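Local coordinates for protein lectin (Pleurotus ostreatus, PDB 6T0Q) that binds N-acetyl-D-galactosamine and probably other galactose-type sugars, and holds two calcium ions in its all-beta fold, at residues A217-V222 and P323-F328; A75-H80 and S182-P187. One frame throughout, in Å; residues are numbered along the deposited sequence.

The two contacts lie on opposite sides of the chain's centre. Their centres are 44 Å apart and their nearest atoms about 25 Å, so they do not touch. Along the chain they come in series: contact 2 (75-80 with 182-187) closes before contact 1 (217-222 with 323-328) opens. They share no strand and no sheet. Contact 2 sits at the corner between strands 67-76 and 79-84, which supplies two ligands of the first calcium ion. Contact 1 lies on strand 214-222, away from the calcium sites. In each contact a loop packs on a strand region about 100 residues earlier. This fits a chain built as two successive beta-rich halves, each with its own calcium ion.

Contact 1. Residues A217-V222 and P323-F328; sequences AFRKTV and PLIDEF. With GOL (glycerol), chain J.
R219 reaches from strand 214-222 to the loop 323-328, where E327, I325 and P323 receive it. Its CB already lies near the bound glycerol, 3.9 Å from glycerol O3. CD touches both E327 OE2 and I325 CD1, each at 3.8 Å. A bend at chi3 (58°) then turns the guanidinium so that its edge meets the loop oxygens. NE donates to E327 OE2 at 2.8 Å, nearly straight at 167°, and this is the core of the salt bridge. OE2 lies in the guanidinium plane and uses its anti lone pair. The carboxylate itself is twisted, with the two planes 74° apart. I325 lies over one guanidinium face, its CG1 3.5 Å from CZ. NH1 donates to the backbone oxygens of P322 and F320, earlier in the same loop. NH2 donates to P323 O at 2.9 Å, from above that carbonyl plane, and weakly to E327 OE2 at 3.3 Å. The guanidinium is thus held at all three nitrogens. Glycerol, probably from the crystallisation liquor, braces E327. Its O3 donates to OE2 at 2.7 Å and its O2 donates to OE1. Its O1 takes the backbone N-H of T221 at 2.7 Å. R219 also packs on W330, and E327 on K311 of strand 311-313. Strand 214-222 runs antiparallel between strands 311-313 and 273-281. Segment 323-328 lies in the loop that joins strand 311-313 to strand 331-338 of the same sheet, and its P323 packs on L324 of the second subunit.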
ATOM      1  N   ALA A 217      21.873   4.883   5.431  1.00 24.57           N
ATOM      2  CA  ALA A 217      20.435   5.098   5.349  1.00 25.28           C
ATOM      3  C   ALA A 217      19.671   3.841   5.741  1.00 28.52           C
ATOM      4  O   ALA A 217      20.156   2.716   5.568  1.00 27.01           O
ATOM      5  CB  ALA A 217      20.008   5.540   3.944  1.00 24.00           C
ATOM      6  N   PHE A 218      18.463   4.055   6.275  1.00 23.38           N
ATOM      7  CA  PHE A 218      17.588   3.001   6.775  1.00 22.39           C
ATOM      8  C   PHE A 218      16.153   3.332   6.393  1.00 25.80           C
ATOM      9  O   PHE A 218      15.750   4.496   6.446  1.00 26.27           O
ATOM     10  CB  PHE A 218      17.703   2.863   8.302  1.00 21.94           C
ATOM     11  CG  PHE A 218      19.115   2.637   8.776  1.00 20.66           C
ATOM     12  CD1 PHE A 218      19.954   3.709   9.030  1.00 21.86           C
ATOM     13  CD2 PHE A 218      19.607   1.350   8.935  1.00 19.60           C
ATOM     14  CE1 PHE A 218      21.262   3.508   9.451  1.00 22.88           C
ATOM     15  CE2 PHE A 218      20.915   1.135   9.346  1.00 24.43           C
ATOM     16  CZ  PHE A 218      21.744   2.217   9.612  1.00 26.18           C
ATOM     17  N   ARG A 219      15.384   2.308   6.012  1.00 21.57           N
ATOM     18  CA  ARG A 219      14.018   2.498   5.538  1.00 21.23           C
ATOM     19  C   ARG A 219      13.092   1.444   6.122  1.00 23.89           C
ATOM     20  O   ARG A 219      13.457   0.269   6.219  1.00 24.39           O
ATOM     21  CB  ARG A 219      13.930   2.423   4.004  1.00 21.71           C
ATOM     22  CG  ARG A 219      14.527   3.607   3.269  1.00 24.78           C
ATOM     23  CD  ARG A 219      14.562   3.342   1.760  1.00 27.82           C
ATOM     24  NE  ARG A 219      13.230   3.074   1.211  1.00 25.79           N
ATOM     25  CZ  ARG A 219      12.394   4.011   0.776  1.00 27.70           C
ATOM     26  NH1 ARG A 219      12.740   5.297   0.826  1.00 22.91           N
ATOM     27  NH2 ARG A 219      11.209   3.661   0.287  1.00 32.78           N
ATOM     28  N   LYS A 220      11.885   1.868   6.479  1.00 24.03           N
ATOM     29  CA  LYS A 220      10.827   0.959   6.905  1.00 27.95           C
ATOM     30  C   LYS A 220       9.495   1.484   6.389  1.00 27.21           C
ATOM     31  O   LYS A 220       9.167   2.657   6.592  1.00 22.87           O
ATOM     32  CB  LYS A 220      10.790   0.815   8.432  1.00 25.74           C
ATOM     33  CG  LYS A 220       9.638  -0.043   8.963  1.00 27.46           C
ATOM     34  CD  LYS A 220       9.861  -1.533   8.699  1.00 29.14           C
ATOM     35  CE  LYS A 220       8.704  -2.343   9.278  1.00 30.85           C
ATOM     36  NZ  LYS A 220       8.850  -3.786   8.996  1.00 27.54           N
ATOM     37  N   THR A 221       8.738   0.621   5.719  1.00 23.79           N
ATOM     38  CA  THR A 221       7.425   0.971   5.196  1.00 24.89           C
ATOM     39  C   THR A 221       6.341   0.220   5.955  1.00 25.28           C
ATOM     40  O   THR A 221       6.479  -0.972   6.232  1.00 23.29           O
ATOM     41  CB  THR A 221       7.332   0.639   3.703  1.00 31.30           C
ATOM     42  OG1 THR A 221       8.281   1.435   2.995  1.00 29.01           O
ATOM     43  CG2 THR A 221       5.924   0.926   3.159  1.00 28.11           C
ATOM     44  N   VAL A 222       5.262   0.915   6.293  1.00 23.63           N
ATOM     45  CA  VAL A 222       4.064   0.281   6.828  1.00 22.07           C
ATOM     46  C   VAL A 222       2.946   0.505   5.818  1.00 21.64           C
ATOM     47  O   VAL A 222       2.696   1.643   5.405  1.00 24.15           O
ATOM     48  CB  VAL A 222       3.691   0.832   8.219  1.00 23.19           C
ATOM     49  CG1 VAL A 222       2.439   0.135   8.753  1.00 22.34           C
ATOM     50  CG2 VAL A 222       4.870   0.634   9.194  1.00 21.80           C
ATOM     51  N   PRO A 323       9.099   7.724  -0.742  1.00 37.39           N
ATOM     52  CA  PRO A 323       8.417   6.486  -0.328  1.00 39.08           C
ATOM     53  C   PRO A 323       8.513   5.335  -1.315  1.00 40.50           C
ATOM     54  O   PRO A 323       8.599   4.179  -0.871  1.00 41.58           O
ATOM     55  CB  PRO A 323       6.960   6.937  -0.143  1.00 44.83           C
ATOM     56  CG  PRO A 323       6.842   8.221  -0.924  1.00 46.14           C
ATOM     57  CD  PRO A 323       8.181   8.875  -0.800  1.00 41.23           C
ATOM     58  N   LEU A 324       8.487   5.588  -2.627  1.00 27.35           N
ATOM     59  CA  LEU A 324       8.347   4.509  -3.602  1.00 30.17           C
ATOM     60  C   LEU A 324       9.634   4.191  -4.360  1.00 40.04           C
ATOM     61  O   LEU A 324       9.584   3.772  -5.521  1.00 44.71           O
ATOM     62  CB  LEU A 324       7.238   4.824  -4.604  1.00 31.21           C
ATOM     63  CG  LEU A 324       5.803   4.878  -4.091  1.00 37.18           C
ATOM     64  CD1 LEU A 324       4.845   4.919  -5.280  1.00 38.93           C
ATOM     65  CD2 LEU A 324       5.488   3.697  -3.199  1.00 31.20           C
ATOM     66  N   ILE A 325      10.795   4.334  -3.721  1.00 28.82           N
ATOM     67  CA  ILE A 325      12.025   4.084  -4.465  1.00 31.00           C
ATOM     68  C   ILE A 325      12.210   2.587  -4.688  1.00 34.10           C
ATOM     69  O   ILE A 325      11.614   1.734  -4.011  1.00 32.26           O
ATOM     70  CB  ILE A 325      13.256   4.684  -3.765  1.00 35.04           C
ATOM     71  CG1 ILE A 325      13.603   3.880  -2.516  1.00 30.79           C
ATOM     72  CG2 ILE A 325      13.023   6.140  -3.402  1.00 39.00           C
ATOM     73  CD1 ILE A 325      14.962   4.240  -1.953  1.00 36.11           C
ATOM     74  N   ASP A 326      13.060   2.271  -5.659  1.00 27.36           N
ATOM     75  CA  ASP A 326      13.520   0.910  -5.882  1.00 27.83           C
ATOM     76  C   ASP A 326      14.524   0.554  -4.796  1.00 33.33           C
ATOM     77  O   ASP A 326      15.587   1.181  -4.692  1.00 35.83           O
ATOM     78  CB  ASP A 326      14.150   0.808  -7.270  1.00 31.47           C
ATOM     79  CG  ASP A 326      14.598  -0.602  -7.629  1.00 38.69           C
ATOM     80  OD1 ASP A 326      14.431  -1.542  -6.822  1.00 34.71           O
ATOM     81  OD2 ASP A 326      15.119  -0.760  -8.754  1.00 40.77           O
ATOM     82  N   GLU A 327      14.192  -0.446  -3.983  1.00 30.05           N
ATOM     83  CA  GLU A 327      15.051  -0.850  -2.884  1.00 32.29           C
ATOM     84  C   GLU A 327      16.008  -1.969  -3.273  1.00 37.24           C
ATOM     85  O   GLU A 327      16.598  -2.604  -2.392  1.00 35.38           O
ATOM     86  CB  GLU A 327      14.200  -1.244  -1.675  1.00 33.79           C
ATOM     87  CG  GLU A 327      13.544  -0.029  -1.032  1.00 36.44           C
ATOM     88  CD  GLU A 327      12.541  -0.377   0.049  1.00 40.87           C
ATOM     89  OE1 GLU A 327      12.152  -1.560   0.157  1.00 39.73           O
ATOM     90  OE2 GLU A 327      12.146   0.549   0.789  1.00 36.36           O
ATOM     91  N   PHE A 328      16.199  -2.202  -4.569  1.00 33.78           N
ATOM     92  CA  PHE A 328      17.214  -3.154  -4.996  1.00 35.68           C
ATOM     93  C   PHE A 328      18.582  -2.714  -4.483  1.00 32.81           C
ATOM     94  O   PHE A 328      18.931  -1.531  -4.528  1.00 35.40           O
ATOM     95  CB  PHE A 328      17.233  -3.276  -6.524  1.00 35.82           C
ATOM     96  CG  PHE A 328      18.188  -4.322  -7.035  1.00 42.38           C
ATOM     97  CD1 PHE A 328      19.522  -4.015  -7.267  1.00 46.59           C
ATOM     98  CD2 PHE A 328      17.755  -5.621  -7.266  1.00 45.30           C
ATOM     99  CE1 PHE A 328      20.406  -4.981  -7.731  1.00 48.38           C
ATOM    100  CE2 PHE A 328      18.633  -6.594  -7.726  1.00 46.40           C
ATOM    101  CZ  PHE A 328      19.959  -6.272  -7.959  1.00 44.56           C
TER
HETATM  102  C1  GOL J 407      10.426  -2.683   4.483  1.00 42.20           C
HETATM  103  O1  GOL J 407       9.485  -1.892   5.036  1.00 30.49           O
HETATM  104  C2  GOL J 407      10.653  -2.062   3.134  1.00 52.10           C
HETATM  105  O2  GOL J 407      11.240  -2.958   2.238  1.00 55.95           O
HETATM  106  C3  GOL J 407      11.520  -0.814   3.457  1.00 44.94           C
HETATM  107  O3  GOL J 407      10.768   0.307   3.062  1.00 44.04           O

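Contact 2. Residues A75-H80 and S182-P187; sequences ASDDAH and SVWGPP. With CA (calcium ion), chain F.
The first calcium site of the lectin includes D77 and D78, and D77 is also where the loop 182-187 touches it, through W184. W184 NE1 donates to D77 OD2 at 2.7 Å, with an N-H...O angle of 164°. The acceptor lies near the indole plane and is met on its anti lone pair. Carboxylate and ring stand 81° apart, so the indole edge meets a carboxylate turned almost square to it. CG of D77 is anti to the backbone N (chi1 -177°), and this carries the group towards W184. The other oxygen, OD1, binds calcium at 2.6 Å. With one oxygen on the metal and one on the indole N-H, rotation of the carboxylate is restrained. The negative charge of D77 is probably shared between both.

D78 OD2 also binds the ion at 2.6 Å. The peptide between D77 and D78 is cis. Such an Asp-cis-Asp pair is known from the calcium-dependent sugar sites of PA14-type adhesins. A water at 2.7 Å from the calcium donates to D78 OD1. N118, S123 and P124 complete the coordination. The chain turns a corner at D77 and D78 between strands 67-76 and 79-84, and D78 and A79 form a classic beta bulge opposite Q117.

On the loop side, CG2 of V183 sits 3.5 Å above one face of the W184 ring. F95 meets this indole edge-to-face, and W35 is tilted against it. The W184 backbone N donates to S182 OG at 3.1 Å, which makes an ST turn. Further along, P187 CG packs on A75 CB at 4.2 Å, and W35 of strand 34-37 touches both residues.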
ATOM      1  N   ALA A  75      -3.998   6.724  35.263  1.00 18.52           N
ATOM      2  CA  ALA A  75      -3.534   6.072  36.478  1.00 18.74           C
ATOM      3  C   ALA A  75      -4.748   5.633  37.279  1.00 22.59           C
ATOM      4  O   ALA A  75      -5.838   6.194  37.137  1.00 19.85           O
ATOM      5  CB  ALA A  75      -2.657   7.004  37.323  1.00 15.80           C
ATOM      6  N   SER A  76      -4.553   4.647  38.155  1.00 18.27           N
ATOM      7  CA  SER A  76      -5.709   4.100  38.851  1.00 18.16           C
ATOM      8  C   SER A  76      -5.302   3.491  40.178  1.00 22.83           C
ATOM      9  O   SER A  76      -4.199   2.971  40.330  1.00 19.08           O
ATOM     10  CB  SER A  76      -6.419   3.027  38.007  1.00 20.12           C
ATOM     11  OG  SER A  76      -5.512   1.984  37.646  1.00 20.38           O
ATOM     12  N   ASP A  77      -6.238   3.499  41.110  1.00 20.34           N
ATOM     13  CA  ASP A  77      -6.137   2.703  42.323  1.00 20.59           C
ATOM     14  C   ASP A  77      -7.444   1.932  42.414  1.00 21.88           C
ATOM     15  O   ASP A  77      -8.473   2.523  42.741  1.00 22.17           O
ATOM     16  CB  ASP A  77      -5.918   3.607  43.540  1.00 21.31           C
ATOM     17  CG  ASP A  77      -5.734   2.830  44.839  1.00 26.74           C
ATOM     18  OD1 ASP A  77      -5.863   1.583  44.828  1.00 26.52           O
ATOM     19  OD2 ASP A  77      -5.447   3.481  45.870  1.00 22.88           O
ATOM     20  N   ASP A  78      -7.433   0.625  42.106  1.00 20.48           N
ATOM     21  CA  ASP A  78      -6.253  -0.199  41.823  1.00 21.12           C
ATOM     22  C   ASP A  78      -5.976  -0.436  40.340  1.00 21.96           C
ATOM     23  O   ASP A  78      -4.829  -0.580  39.946  1.00 22.30           O
ATOM     24  CB  ASP A  78      -6.411  -1.577  42.476  1.00 24.52           C
ATOM     25  CG  ASP A  78      -6.363  -1.521  43.980  1.00 28.59           C
ATOM     26  OD1 ASP A  78      -5.238  -1.531  44.518  1.00 27.23           O
ATOM     27  OD2 ASP A  78      -7.440  -1.455  44.619  1.00 28.03           O
ATOM     28  N   ALA A  79      -7.022  -0.524  39.519  1.00 19.28           N
ATOM     29  CA  ALA A  79      -6.838  -0.959  38.138  1.00 20.33           C
ATOM     30  C   ALA A  79      -7.876  -0.284  37.253  1.00 22.47           C
ATOM     31  O   ALA A  79      -8.869   0.264  37.741  1.00 18.99           O
ATOM     32  CB  ALA A  79      -6.938  -2.491  38.024  1.00 22.55           C
ATOM     33  N   HIS A  80      -7.652  -0.344  35.935  1.00 21.21           N
ATOM     34  CA  HIS A  80      -8.546   0.316  34.989  1.00 19.99           C
ATOM     35  C   HIS A  80      -8.550  -0.400  33.644  1.00 22.22           C
ATOM     36  O   HIS A  80      -7.584  -1.069  33.262  1.00 20.26           O
ATOM     37  CB  HIS A  80      -8.139   1.775  34.756  1.00 19.67           C
ATOM     38  CG  HIS A  80      -6.765   1.917  34.170  1.00 22.37           C
ATOM     39  ND1 HIS A  80      -5.646   2.143  34.944  1.00 21.34           N
ATOM     40  CD2 HIS A  80      -6.325   1.837  32.891  1.00 22.86           C
ATOM     41  CE1 HIS A  80      -4.580   2.210  34.165  1.00 22.02           C
ATOM     42  NE2 HIS A  80      -4.965   2.023  32.914  1.00 23.30           N
ATOM     43  N   SER A 182      -3.669  14.907  47.096  1.00 22.01           N
ATOM     44  CA  SER A 182      -4.483  13.698  47.162  1.00 22.38           C
ATOM     45  C   SER A 182      -3.772  12.671  48.031  1.00 22.99           C
ATOM     46  O   SER A 182      -2.592  12.817  48.349  1.00 20.57           O
ATOM     47  CB  SER A 182      -4.730  13.124  45.767  1.00 19.86           C
ATOM     48  OG  SER A 182      -3.572  12.416  45.350  1.00 20.58           O
ATOM     49  N   VAL A 183      -4.492  11.608  48.397  1.00 20.38           N
ATOM     50  CA  VAL A 183      -3.830  10.559  49.164  1.00 19.07           C
ATOM     51  C   VAL A 183      -2.772   9.854  48.328  1.00 19.72           C
ATOM     52  O   VAL A 183      -1.862   9.231  48.883  1.00 18.15           O
ATOM     53  CB  VAL A 183      -4.835   9.528  49.707  1.00 17.72           C
ATOM     54  CG1 VAL A 183      -5.754  10.171  50.777  1.00 14.86           C
ATOM     55  CG2 VAL A 183      -5.630   8.905  48.572  1.00 17.35           C
ATOM     56  N   TRP A 184      -2.870   9.935  47.006  1.00 18.25           N
ATOM     57  CA  TRP A 184      -1.971   9.186  46.140  1.00 22.72           C
ATOM     58  C   TRP A 184      -0.664   9.908  45.841  1.00 26.37           C
ATOM     59  O   TRP A 184       0.327   9.243  45.525  1.00 23.97           O
ATOM     60  CB  TRP A 184      -2.684   8.838  44.827  1.00 17.39           C
ATOM     61  CG  TRP A 184      -3.874   7.957  45.069  1.00 19.04           C
ATOM     62  CD1 TRP A 184      -3.859   6.607  45.348  1.00 19.79           C
ATOM     63  CD2 TRP A 184      -5.254   8.358  45.097  1.00 19.60           C
ATOM     64  NE1 TRP A 184      -5.145   6.153  45.531  1.00 21.46           N
ATOM     65  CE2 TRP A 184      -6.019   7.200  45.374  1.00 17.52           C
ATOM     66  CE3 TRP A 184      -5.919   9.573  44.886  1.00 19.42           C
ATOM     67  CZ2 TRP A 184      -7.407   7.230  45.469  1.00 14.80           C
ATOM     68  CZ3 TRP A 184      -7.304   9.602  44.986  1.00 21.32           C
ATOM     69  CH2 TRP A 184      -8.034   8.433  45.274  1.00 18.43           C
ATOM     70  N   GLY A 185      -0.625  11.234  45.923  1.00 23.88           N
ATOM     71  CA  GLY A 185       0.540  11.958  45.470  1.00 24.51           C
ATOM     72  C   GLY A 185       0.600  11.962  43.950  1.00 23.24           C
ATOM     73  O   GLY A 185      -0.194  11.296  43.282  1.00 24.33           O
ATOM     74  N   PRO A 186       1.539  12.712  43.376  1.00 25.25           N
ATOM     75  CA  PRO A 186       1.518  12.962  41.912  1.00 24.41           C
ATOM     76  C   PRO A 186       2.112  11.800  41.132  1.00 27.22           C
ATOM     77  O   PRO A 186       3.300  11.490  41.284  1.00 24.16           O
ATOM     78  CB  PRO A 186       2.379  14.229  41.767  1.00 26.79           C
ATOM     79  CG  PRO A 186       3.320  14.189  42.973  1.00 32.05           C
ATOM     80  CD  PRO A 186       2.524  13.555  44.089  1.00 26.27           C
ATOM     81  N   PRO A 187       1.332  11.133  40.277  1.00 22.55           N
ATOM     82  CA  PRO A 187       1.901  10.023  39.499  1.00 19.99           C
ATOM     83  C   PRO A 187       2.994  10.514  38.561  1.00 23.53           C
ATOM     84  O   PRO A 187       2.894  11.592  37.970  1.00 24.75           O
ATOM     85  CB  PRO A 187       0.698   9.474  38.719  1.00 21.85           C
ATOM     86  CG  PRO A 187      -0.513   9.933  39.502  1.00 20.04           C
ATOM     87  CD  PRO A 187      -0.114  11.289  40.035  1.00 18.60           C
TER
HETATM   88 CA    CA F 403      -7.633   0.537  46.349  1.00 28.90          CA
HETATM   89  O   HOH W   1      -5.369  -0.822  47.039  1.00 28.47           O